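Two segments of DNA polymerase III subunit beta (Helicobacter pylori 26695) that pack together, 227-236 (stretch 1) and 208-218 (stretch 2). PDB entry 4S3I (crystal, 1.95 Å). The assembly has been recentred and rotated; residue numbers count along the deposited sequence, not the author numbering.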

ATOM      1  N   VAL A 227     -32.485  -1.757   1.141  1.00 32.94           N
ATOM      2  CA  VAL A 227     -32.137  -2.315  -0.154  1.00 32.63           C
ATOM      3  C   VAL A 227     -31.821  -1.190  -1.135  1.00 32.14           C
ATOM      4  O   VAL A 227     -32.615  -0.261  -1.302  1.00 32.49           O
ATOM      5  CB  VAL A 227     -33.288  -3.193  -0.692  1.00 38.42           C
ATOM      6  CG1 VAL A 227     -33.008  -3.636  -2.132  1.00 40.11           C
ATOM      7  CG2 VAL A 227     -33.494  -4.397   0.217  1.00 33.95           C
ATOM      8  N   ILE A 228     -30.662  -1.267  -1.781  1.00 31.43           N
ATOM      9  CA  ILE A 228     -30.276  -0.255  -2.753  1.00 31.04           C
ATOM     10  C   ILE A 228     -30.112  -0.902  -4.120  1.00 36.93           C
ATOM     11  O   ILE A 228     -29.430  -1.925  -4.247  1.00 32.03           O
ATOM     12  CB  ILE A 228     -28.973   0.439  -2.332  1.00 32.29           C
ATOM     13  CG1 ILE A 228     -29.186   1.172  -1.007  1.00 36.98           C
ATOM     14  CG2 ILE A 228     -28.498   1.404  -3.396  1.00 29.92           C
ATOM     15  CD1 ILE A 228     -27.924   1.824  -0.452  1.00 39.11           C
ATOM     16  N   GLU A 229     -30.745  -0.324  -5.141  1.00 31.36           N
ATOM     17  CA  GLU A 229     -30.731  -0.929  -6.472  1.00 31.52           C
ATOM     18  C   GLU A 229     -30.421   0.060  -7.597  1.00 31.75           C
ATOM     19  O   GLU A 229     -30.933   1.185  -7.610  1.00 31.65           O
ATOM     20  CB  GLU A 229     -32.075  -1.621  -6.771  1.00 34.13           C
ATOM     21  CG  GLU A 229     -32.738  -2.299  -5.591  1.00 46.34           C
ATOM     22  CD  GLU A 229     -34.171  -2.745  -5.880  1.00 56.54           C
ATOM     23  OE1 GLU A 229     -35.086  -2.350  -5.114  1.00 45.35           O
ATOM     24  OE2 GLU A 229     -34.376  -3.493  -6.865  1.00 62.84           O
ATOM     25  N   ASN A 230     -29.573  -0.366  -8.533  1.00 32.61           N
ATOM     26  CA  ASN A 230     -29.505   0.270  -9.856  1.00 34.07           C
ATOM     27  C   ASN A 230     -29.642  -0.815 -10.916  1.00 41.62           C
ATOM     28  O   ASN A 230     -30.111  -1.916 -10.597  1.00 38.08           O
ATOM     29  CB  ASN A 230     -28.240   1.120 -10.042  1.00 34.72           C
ATOM     30  CG  ASN A 230     -26.955   0.315  -9.944  1.00 33.31           C
ATOM     31  OD1 ASN A 230     -26.958  -0.928  -9.905  1.00 31.20           O
ATOM     32  ND2 ASN A 230     -25.837   1.026  -9.900  1.00 32.70           N
ATOM     33  N   GLU A 231     -29.248  -0.542 -12.157  1.00 37.30           N
ATOM     34  CA  GLU A 231     -29.520  -1.525 -13.208  1.00 42.95           C
ATOM     35  C   GLU A 231     -28.702  -2.806 -13.021  1.00 36.67           C
ATOM     36  O   GLU A 231     -29.208  -3.904 -13.261  1.00 41.23           O
ATOM     37  CB  GLU A 231     -29.348  -0.936 -14.614  1.00 54.17           C
ATOM     38  CG  GLU A 231     -30.227  -1.625 -15.674  1.00 70.11           C
ATOM     39  CD  GLU A 231     -30.815  -0.649 -16.692  1.00 82.70           C
ATOM     40  OE1 GLU A 231     -30.681  -0.904 -17.912  1.00 85.57           O
ATOM     41  OE2 GLU A 231     -31.419   0.365 -16.269  1.00 84.79           O
ATOM     42  N   MET A 232     -27.461  -2.665 -12.554  1.00 32.92           N
ATOM     43  CA  MET A 232     -26.576  -3.822 -12.379  1.00 35.98           C
ATOM     44  C   MET A 232     -26.654  -4.509 -10.997  1.00 35.27           C
ATOM     45  O   MET A 232     -26.517  -5.735 -10.899  1.00 35.25           O
ATOM     46  CB  MET A 232     -25.116  -3.445 -12.690  1.00 36.96           C
ATOM     47  CG  MET A 232     -24.127  -4.588 -12.463  1.00 46.27           C
ATOM     48  SD  MET A 232     -22.421  -4.217 -12.947  1.00 52.84           S
ATOM     49  CE  MET A 232     -21.604  -5.731 -12.403  1.00 54.71           C
ATOM     50  N   HIS A 233     -26.870  -3.729  -9.941  1.00 30.35           N
ATOM     51  CA  HIS A 233     -26.747  -4.255  -8.584  1.00 30.13           C
ATOM     52  C   HIS A 233     -28.008  -4.172  -7.735  1.00 32.33           C
ATOM     53  O   HIS A 233     -28.776  -3.207  -7.829  1.00 30.86           O
ATOM     54  CB  HIS A 233     -25.642  -3.512  -7.836  1.00 29.50           C
ATOM     55  CG  HIS A 233     -24.306  -3.572  -8.501  1.00 36.87           C
ATOM     56  ND1 HIS A 233     -23.629  -4.757  -8.708  1.00 36.53           N
ATOM     57  CD2 HIS A 233     -23.505  -2.592  -8.981  1.00 33.26           C
ATOM     58  CE1 HIS A 233     -22.475  -4.502  -9.296  1.00 41.76           C
ATOM     59  NE2 HIS A 233     -22.372  -3.195  -9.472  1.00 39.17           N
ATOM     60  N   THR A 234     -28.206  -5.189  -6.894  1.00 30.73           N
ATOM     61  CA  THR A 234     -29.143  -5.101  -5.781  1.00 31.12           C
ATOM     62  C   THR A 234     -28.342  -5.394  -4.519  1.00 32.60           C
ATOM     63  O   THR A 234     -27.839  -6.503  -4.339  1.00 30.72           O
ATOM     64  CB  THR A 234     -30.301  -6.103  -5.895  1.00 34.55           C
ATOM     65  OG1 THR A 234     -30.983  -5.923  -7.145  1.00 34.58           O
ATOM     66  CG2 THR A 234     -31.292  -5.923  -4.730  1.00 32.41           C
ATOM     67  N   PHE A 235     -28.209  -4.387  -3.663  1.00 30.54           N
ATOM     68  CA  PHE A 235     -27.483  -4.501  -2.414  1.00 30.28           C
ATOM     69  C   PHE A 235     -28.488  -4.452  -1.289  1.00 30.86           C
ATOM     70  O   PHE A 235     -29.487  -3.714  -1.373  1.00 31.22           O
ATOM     71  CB  PHE A 235     -26.526  -3.315  -2.290  1.00 29.65           C
ATOM     72  CG  PHE A 235     -25.938  -3.133  -0.913  1.00 29.48           C
ATOM     73  CD1 PHE A 235     -24.699  -3.672  -0.609  1.00 29.12           C
ATOM     74  CD2 PHE A 235     -26.608  -2.394   0.067  1.00 29.74           C
ATOM     75  CE1 PHE A 235     -24.133  -3.494   0.655  1.00 29.24           C
ATOM     76  CE2 PHE A 235     -26.057  -2.214   1.332  1.00 29.66           C
ATOM     77  CZ  PHE A 235     -24.811  -2.769   1.628  1.00 29.32           C
ATOM     78  N   PHE A 236     -28.245  -5.223  -0.234  1.00 31.04           N
ATOM     79  CA  PHE A 236     -29.013  -5.064   0.997  1.00 31.61           C
ATOM     80  C   PHE A 236     -28.126  -5.090   2.239  1.00 31.44           C
ATOM     81  O   PHE A 236     -27.028  -5.656   2.235  1.00 31.06           O
ATOM     82  CB  PHE A 236     -30.106  -6.120   1.121  1.00 32.47           C
ATOM     83  CG  PHE A 236     -29.630  -7.425   1.707  1.00 34.77           C
ATOM     84  CD1 PHE A 236     -29.683  -7.652   3.082  1.00 34.82           C
ATOM     85  CD2 PHE A 236     -29.140  -8.431   0.881  1.00 36.10           C
ATOM     86  CE1 PHE A 236     -29.231  -8.862   3.629  1.00 37.13           C
ATOM     87  CE2 PHE A 236     -28.708  -9.641   1.410  1.00 37.72           C
ATOM     88  CZ  PHE A 236     -28.747  -9.854   2.788  1.00 33.23           C
TER
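Stretch 2, residues 208-218: EILKLFYENFS

Stretch 1 is a hairpin: strand 227-229 turns through a loop at Asn 230 to Met 232 and returns as the strand that runs on through Phe 236; Ile 228 N donates to Phe 235 O (2.7 Å) and Phe 235 N to Ile 228 O (2.8 Å). Stretch 2 lies on it as helix 208-212, a loop from Phe 213 to Asn 216, and strand 217-218. The helix runs almost antiparallel to strand 233-236, at 171° with axes 10.4 Å apart, a gap filled by side chains. At the other end, Ser 218 extends the sheet as the antiparallel partner of Glu 229: Ser 218 N donates to Glu 229 O (2.8 Å) and Glu 229 N to Ser 218 O (3.1 Å).

Between helix and strand, the ring of Phe 213, just past the helix, fills the central hollow. Ile 228 CG2 lies over one face of this ring, 3.5 Å from its centroid and 9° off the normal, while Phe 235 CB meets its edge, 3.6 Å from Phe 213 CE2. The same methyl of Ile 228 also reaches Phe 217 (CG2 to CD2, 3.5 Å). The other end of Ile 228 meets the tip of Ile 209, CD1 to CD1, at 3.6 Å. Phe 235 rises toward the helix and lodges among Glu 208, Ile 209 and Leu 212: Ile 209 CG1 covers one face of its ring, 3.8 Å from Phe 235 CE2, and Leu 212 CD1 lies 3.8 Å from Phe 235 CD1. The other methyl of Leu 212, CD2, sits squarely over the His 233 ring, 4.1 Å from His 233 NE2.

Near the turn, Asn 230 OD1 accepts from His 233 N (2.8 Å), and Asn 230 ND2 donates to water 2 (3.2 Å), which donates to Asn 216 O (2.6 Å).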

ATOM      1  N   GLU A 208     -19.308  -0.355   1.928  1.00 29.37           N
ATOM      2  CA  GLU A 208     -19.646  -1.102   0.718  1.00 29.00           C
ATOM      3  C   GLU A 208     -20.467  -0.271  -0.275  1.00 30.29           C
ATOM      4  O   GLU A 208     -20.186  -0.279  -1.476  1.00 27.04           O
ATOM      5  CB  GLU A 208     -20.365  -2.422   1.060  1.00 27.87           C
ATOM      6  CG  GLU A 208     -19.544  -3.374   1.921  1.00 34.72           C
ATOM      7  CD  GLU A 208     -18.118  -3.583   1.403  1.00 40.19           C
ATOM      8  OE1 GLU A 208     -17.886  -3.469   0.180  1.00 41.30           O
ATOM      9  OE2 GLU A 208     -17.221  -3.872   2.231  1.00 43.14           O
ATOM     10  N   ILE A 209     -21.475   0.443   0.226  1.00 27.39           N
ATOM     11  CA  ILE A 209     -22.271   1.318  -0.632  1.00 27.43           C
ATOM     12  C   ILE A 209     -21.394   2.278  -1.427  1.00 27.31           C
ATOM     13  O   ILE A 209     -21.634   2.529  -2.615  1.00 27.54           O
ATOM     14  CB  ILE A 209     -23.307   2.117   0.186  1.00 27.71           C
ATOM     15  CG1 ILE A 209     -24.459   1.204   0.578  1.00 28.30           C
ATOM     16  CG2 ILE A 209     -23.861   3.300  -0.621  1.00 27.72           C
ATOM     17  CD1 ILE A 209     -25.174   1.649   1.830  1.00 28.67           C
ATOM     18  N   LEU A 210     -20.364   2.802  -0.777  1.00 26.69           N
ATOM     19  CA  LEU A 210     -19.471   3.744  -1.445  1.00 32.37           C
ATOM     20  C   LEU A 210     -18.732   3.108  -2.625  1.00 39.64           C
ATOM     21  O   LEU A 210     -18.405   3.798  -3.598  1.00 31.50           O
ATOM     22  CB  LEU A 210     -18.485   4.362  -0.455  1.00 28.68           C
ATOM     23  CG  LEU A 210     -19.106   5.257   0.615  1.00 32.76           C
ATOM     24  CD1 LEU A 210     -18.034   5.753   1.586  1.00 38.17           C
ATOM     25  CD2 LEU A 210     -19.827   6.445  -0.036  1.00 27.80           C
ATOM     26  N   LYS A 211     -18.483   1.799  -2.559  1.00 31.55           N
ATOM     27  CA  LYS A 211     -17.774   1.146  -3.660  1.00 31.25           C
ATOM     28  C   LYS A 211     -18.714   0.839  -4.820  1.00 36.02           C
ATOM     29  O   LYS A 211     -18.274   0.676  -5.957  1.00 38.16           O
ATOM     30  CB  LYS A 211     -17.096  -0.152  -3.204  1.00 36.36           C
ATOM     31  CG  LYS A 211     -16.172  -0.041  -2.015  1.00 37.08           C
ATOM     32  CD  LYS A 211     -15.675  -1.436  -1.645  1.00 42.16           C
ATOM     33  CE  LYS A 211     -15.314  -1.549  -0.172  1.00 47.16           C
ATOM     34  NZ  LYS A 211     -14.988  -2.962   0.209  1.00 49.56           N
ATOM     35  N   LEU A 212     -20.010   0.750  -4.532  1.00 31.03           N
ATOM     36  CA  LEU A 212     -20.952   0.236  -5.508  1.00 27.41           C
ATOM     37  C   LEU A 212     -21.736   1.329  -6.208  1.00 35.42           C
ATOM     38  O   LEU A 212     -22.031   1.230  -7.406  1.00 31.92           O
ATOM     39  CB  LEU A 212     -21.935  -0.724  -4.836  1.00 27.60           C
ATOM     40  CG  LEU A 212     -21.337  -2.042  -4.357  1.00 31.27           C
ATOM     41  CD1 LEU A 212     -22.268  -2.753  -3.385  1.00 27.94           C
ATOM     42  CD2 LEU A 212     -21.062  -2.925  -5.558  1.00 32.73           C
ATOM     43  N   PHE A 213     -22.086   2.370  -5.461  1.00 29.66           N
ATOM     44  CA  PHE A 213     -23.100   3.301  -5.948  1.00 27.74           C
ATOM     45  C   PHE A 213     -22.599   4.733  -5.963  1.00 27.52           C
ATOM     46  O   PHE A 213     -21.725   5.092  -5.195  1.00 30.17           O
ATOM     47  CB  PHE A 213     -24.363   3.204  -5.090  1.00 28.08           C
ATOM     48  CG  PHE A 213     -24.966   1.821  -5.047  1.00 28.40           C
ATOM     49  CD1 PHE A 213     -25.693   1.334  -6.129  1.00 28.85           C
ATOM     50  CD2 PHE A 213     -24.813   1.018  -3.925  1.00 28.34           C
ATOM     51  CE1 PHE A 213     -26.256   0.046  -6.097  1.00 29.39           C
ATOM     52  CE2 PHE A 213     -25.371  -0.264  -3.873  1.00 28.69           C
ATOM     53  CZ  PHE A 213     -26.089  -0.753  -4.962  1.00 29.09           C
ATOM     54  N   TYR A 214     -23.177   5.543  -6.836  1.00 27.85           N
ATOM     55  CA  TYR A 214     -22.820   6.951  -6.919  1.00 27.89           C
ATOM     56  C   TYR A 214     -24.090   7.781  -7.144  1.00 28.25           C
ATOM     57  O   TYR A 214     -24.512   8.546  -6.277  1.00 28.23           O
ATOM     58  CB  TYR A 214     -21.803   7.160  -8.038  1.00 30.82           C
ATOM     59  CG  TYR A 214     -21.331   8.588  -8.161  1.00 33.66           C
ATOM     60  CD1 TYR A 214     -20.583   9.177  -7.150  1.00 31.50           C
ATOM     61  CD2 TYR A 214     -21.621   9.341  -9.293  1.00 35.31           C
ATOM     62  CE1 TYR A 214     -20.144  10.491  -7.257  1.00 34.02           C
ATOM     63  CE2 TYR A 214     -21.186  10.652  -9.412  1.00 39.23           C
ATOM     64  CZ  TYR A 214     -20.448  11.218  -8.389  1.00 36.97           C
ATOM     65  OH  TYR A 214     -20.009  12.522  -8.492  1.00 42.36           O
ATOM     66  N   GLU A 215     -24.723   7.603  -8.297  1.00 28.78           N
ATOM     67  CA  GLU A 215     -26.011   8.235  -8.533  1.00 33.62           C
ATOM     68  C   GLU A 215     -26.924   7.323  -9.348  1.00 35.50           C
ATOM     69  O   GLU A 215     -26.493   6.269  -9.826  1.00 34.95           O
ATOM     70  CB  GLU A 215     -25.830   9.589  -9.229  1.00 32.08           C
ATOM     71  CG  GLU A 215     -25.112   9.500 -10.568  1.00 37.83           C
ATOM     72  CD  GLU A 215     -24.896  10.869 -11.187  1.00 49.12           C
ATOM     73  OE1 GLU A 215     -25.274  11.875 -10.539  1.00 48.84           O
ATOM     74  OE2 GLU A 215     -24.357  10.937 -12.314  1.00 47.37           O
ATOM     75  N   ASN A 216     -28.175   7.745  -9.507  1.00 32.62           N
ATOM     76  CA  ASN A 216     -29.184   6.976 -10.228  1.00 38.62           C
ATOM     77  C   ASN A 216     -29.342   5.567  -9.654  1.00 41.62           C
ATOM     78  O   ASN A 216     -29.031   4.565 -10.311  1.00 37.44           O
ATOM     79  CB  ASN A 216     -28.912   6.970 -11.740  1.00 44.17           C
ATOM     80  CG  ASN A 216     -29.073   8.354 -12.367  1.00 56.18           C
ATOM     81  OD1 ASN A 216     -29.900   9.155 -11.927  1.00 55.44           O
ATOM     82  ND2 ASN A 216     -28.275   8.639 -13.395  1.00 58.83           N
ATOM     83  N   PHE A 217     -29.795   5.518  -8.405  1.00 31.11           N
ATOM     84  CA  PHE A 217     -30.161   4.266  -7.752  1.00 31.16           C
ATOM     85  C   PHE A 217     -31.381   4.520  -6.885  1.00 34.67           C
ATOM     86  O   PHE A 217     -31.722   5.669  -6.602  1.00 33.21           O
ATOM     87  CB  PHE A 217     -29.013   3.695  -6.910  1.00 30.39           C
ATOM     88  CG  PHE A 217     -28.497   4.636  -5.841  1.00 30.64           C
ATOM     89  CD1 PHE A 217     -27.426   5.481  -6.107  1.00 29.43           C
ATOM     90  CD2 PHE A 217     -29.071   4.665  -4.567  1.00 30.06           C
ATOM     91  CE1 PHE A 217     -26.942   6.347  -5.128  1.00 29.04           C
ATOM     92  CE2 PHE A 217     -28.588   5.529  -3.581  1.00 30.31           C
ATOM     93  CZ  PHE A 217     -27.519   6.370  -3.862  1.00 29.15           C
ATOM     94  N   SER A 218     -32.056   3.455  -6.475  1.00 32.44           N
ATOM     95  CA  SER A 218     -33.161   3.602  -5.544  1.00 32.61           C
ATOM     96  C   SER A 218     -32.687   3.167  -4.166  1.00 32.20           C
ATOM     97  O   SER A 218     -31.764   2.358  -4.050  1.00 32.85           O
ATOM     98  CB  SER A 218     -34.335   2.739  -5.976  1.00 33.48           C
ATOM     99  OG  SER A 218     -33.969   1.384  -5.949  1.00 33.30           O
TER
HETATM  100  O   HOH W   1     -25.033   4.222  -8.879  1.00 37.27           O
HETATM  101  O   HOH W   2     -26.774   3.753 -11.330  1.00 40.45           O
HETATM  102  O   HOH W   3     -34.001  -0.106  -3.791  1.00 25.61           O